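Local coordinates for protein probable CoA-transferase alpha subunit (Rhodococcus jostii, PDB 6COJ) that probably serves as the alpha subunit of a CoA-transferase-family enzyme and holds a bulky coenzyme A thioester in its ligand pocket, at residues E211-V215 against L237-D243. The protein carries 1 engineered substitution. Numbering follows the deposited sequence.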
loop_
_atom_site.group_PDB
_atom_site.type_symbol
_atom_site.label_atom_id
_atom_site.label_comp_id
_atom_site.label_asym_id
_atom_site.label_seq_id
_atom_site.Cartn_x
_atom_site.Cartn_y
_atom_site.Cartn_z
ATOM N N GLU A 211 -14.185 -11.729 6.896
ATOM C CA GLU A 211 -15.135 -12.592 6.199
ATOM C C GLU A 211 -16.454 -11.877 5.920
ATOM O O GLU A 211 -16.960 -11.911 4.793
ATOM C CB GLU A 211 -15.391 -13.833 7.045
ATOM C CG GLU A 211 -16.333 -14.845 6.431
ATOM C CD GLU A 211 -15.725 -15.576 5.252
ATOM O OE1 GLU A 211 -16.497 -16.133 4.441
ATOM O OE2 GLU A 211 -14.477 -15.589 5.145
ATOM N N LYS A 212 -17.032 -11.233 6.936
ATOM C CA LYS A 212 -18.293 -10.501 6.811
ATOM C C LYS A 212 -18.024 -9.018 7.025
ATOM O O LYS A 212 -17.406 -8.639 8.022
ATOM C CB LYS A 212 -19.297 -10.961 7.872
ATOM C CG LYS A 212 -19.655 -12.431 7.850
ATOM C CD LYS A 212 -20.557 -12.752 9.046
ATOM C CE LYS A 212 -20.618 -14.240 9.346
ATOM N NZ LYS A 212 -21.123 -15.022 8.186
ATOM N N ARG A 213 -18.482 -8.177 6.100
ATOM C CA ARG A 213 -18.084 -6.777 6.078
ATOM C C ARG A 213 -19.321 -5.893 6.070
ATOM O O ARG A 213 -20.148 -5.985 5.157
ATOM C CB ARG A 213 -17.234 -6.494 4.839
ATOM C CG ARG A 213 -15.802 -7.018 4.922
ATOM C CD ARG A 213 -15.686 -8.506 4.638
ATOM N NE ARG A 213 -16.221 -8.865 3.325
ATOM C CZ ARG A 213 -15.520 -8.805 2.197
ATOM N NH1 ARG A 213 -14.261 -8.394 2.222
ATOM N NH2 ARG A 213 -16.079 -9.164 1.053
ATOM N N PHE A 214 -19.438 -5.025 7.071
ATOM C CA PHE A 214 -20.569 -4.111 7.174
ATOM C C PHE A 214 -20.055 -2.683 7.165
ATOM O O PHE A 214 -19.184 -2.329 7.967
ATOM C CB PHE A 214 -21.388 -4.426 8.426
ATOM C CG PHE A 214 -21.912 -5.818 8.413
ATOM C CD1 PHE A 214 -22.981 -6.152 7.605
ATOM C CD2 PHE A 214 -21.244 -6.822 9.100
ATOM C CE1 PHE A 214 -23.426 -7.446 7.538
ATOM C CE2 PHE A 214 -21.691 -8.125 9.043
ATOM C CZ PHE A 214 -22.782 -8.437 8.256
ATOM N N VAL A 215 -20.567 -1.877 6.233
ATOM C CA VAL A 215 -20.214 -0.464 6.129
ATOM C C VAL A 215 -21.464 0.351 6.408
ATOM O O VAL A 215 -22.501 0.152 5.762
ATOM C CB VAL A 215 -19.596 -0.094 4.767
ATOM C CG1 VAL A 215 -20.523 -0.419 3.610
ATOM C CG2 VAL A 215 -19.216 1.380 4.749
ATOM N N LEU A 237 -13.777 1.355 -1.149
ATOM C CA LEU A 237 -14.418 0.046 -1.134
ATOM C C LEU A 237 -15.085 -0.215 -2.475
ATOM O O LEU A 237 -15.783 0.656 -3.011
ATOM C CB LEU A 237 -15.471 -0.056 -0.030
ATOM C CG LEU A 237 -15.038 0.259 1.410
ATOM C CD1 LEU A 237 -16.144 -0.092 2.402
ATOM C CD2 LEU A 237 -13.769 -0.461 1.801
ATOM N N ASN A 238 -14.880 -1.415 -3.001
ATOM C CA ASN A 238 -15.609 -1.906 -4.160
ATOM C C ASN A 238 -16.559 -3.020 -3.712
ATOM O O ASN A 238 -16.594 -3.391 -2.536
ATOM C CB ASN A 238 -14.638 -2.307 -5.286
ATOM C CG ASN A 238 -13.751 -3.484 -4.916
ATOM O OD1 ASN A 238 -14.216 -4.474 -4.348
ATOM N ND2 ASN A 238 -12.467 -3.373 -5.223
ATOM N N ARG A 239 -17.333 -3.560 -4.657
ATOM C CA ARG A 239 -18.407 -4.473 -4.270
ATOM C C ARG A 239 -17.889 -5.774 -3.672
ATOM O O ARG A 239 -18.625 -6.421 -2.920
ATOM C CB ARG A 239 -19.332 -4.771 -5.455
ATOM C CG ARG A 239 -20.205 -3.609 -5.869
ATOM C CD ARG A 239 -21.200 -4.011 -6.969
ATOM N NE ARG A 239 -20.543 -4.216 -8.265
ATOM C CZ ARG A 239 -20.353 -5.397 -8.842
ATOM N NH1 ARG A 239 -20.766 -6.516 -8.251
ATOM N NH2 ARG A 239 -19.741 -5.457 -10.020
ATOM N N MET A 240 -16.651 -6.173 -3.981
ATOM C CA MET A 240 -16.080 -7.402 -3.435
ATOM C C MET A 240 -15.620 -7.248 -2.006
ATOM O O MET A 240 -15.067 -8.206 -1.447
ATOM C CB MET A 240 -14.836 -7.811 -4.212
ATOM C CG MET A 240 -15.015 -7.840 -5.665
ATOM S SD MET A 240 -13.649 -8.675 -6.425
ATOM C CE MET A 240 -12.380 -7.430 -6.400
ATOM N N MET A 241 -15.766 -6.064 -1.426
ATOM C CA MET A 241 -15.250 -5.791 -0.093
ATOM C C MET A 241 -16.334 -5.561 0.945
ATOM O O MET A 241 -16.003 -5.255 2.099
ATOM C CB MET A 241 -14.325 -4.573 -0.143
ATOM C CG MET A 241 -13.147 -4.767 -1.085
ATOM S SD MET A 241 -12.232 -3.257 -1.468
ATOM C CE MET A 241 -11.416 -2.926 0.091
ATOM N N VAL A 242 -17.612 -5.698 0.579
ATOM C CA VAL A 242 -18.727 -5.309 1.436
ATOM C C VAL A 242 -19.834 -6.343 1.323
ATOM O O VAL A 242 -20.188 -6.778 0.222
ATOM C CB VAL A 242 -19.264 -3.924 1.021
ATOM C CG1 VAL A 242 -20.532 -3.579 1.815
ATOM C CG2 VAL A 242 -18.198 -2.865 1.204
ATOM N N ASP A 243 -20.416 -6.709 2.463
ATOM C CA ASP A 243 -21.571 -7.596 2.461
ATOM C C ASP A 243 -22.872 -6.922 2.854
ATOM O O ASP A 243 -23.927 -7.339 2.376
ATOM C CB ASP A 243 -21.313 -8.820 3.343
ATOM C CG ASP A 243 -20.063 -9.551 2.924
ATOM O OD1 ASP A 243 -20.038 -10.106 1.804
ATOM O OD2 ASP A 243 -19.085 -9.525 3.688
HETATM O O HOH W 1 -12.484 -8.137 -0.086
HETATM O O HOH W 2 -18.186 -11.277 0.729
#
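Asp243 grips Arg213 through a single carboxylate oxygen. Asp243 OD2 accepts from the backbone N of Arg213 on its anti lone pair (2.8 Å) and forms a salt bridge with NE of Arg213 (3.0 Å). Asp243 OD2 lies in the guanidinium plane, while NE comes in on the syn side, tilted out of the carboxylate plane; the two planes are turned 41° apart. Asp243 N returns a bond to Arg213 O (2.8 Å), adding a backbone bond beside the two that converge on OD2. Bends at chi2 (80°) and chi3 (57°) fold the arginine back over the loop, where the Met241 carbonyl carbon sits 3.5 Å above the guanidinium centre. NH2 of Arg213 reaches Met240 O (2.9 Å) from above the carbonyl plane, and a water bridges NH1 to the same oxygen. A leucine in place of Arg213 would probably leave the Asp243 carboxylate without its charged mate and the Met240 carbonyl without its direct donor. Farther along, Val215 CG1 meets Val242 CG1 (3.6 Å) and Val215 CG2 packs against Leu237 CD1. NH1 of Arg213 also bonds Cys207 O at helix 203-208. The loop leads into strand 244-247, outermost in this chain's parallel sheet, beside strand 213-217.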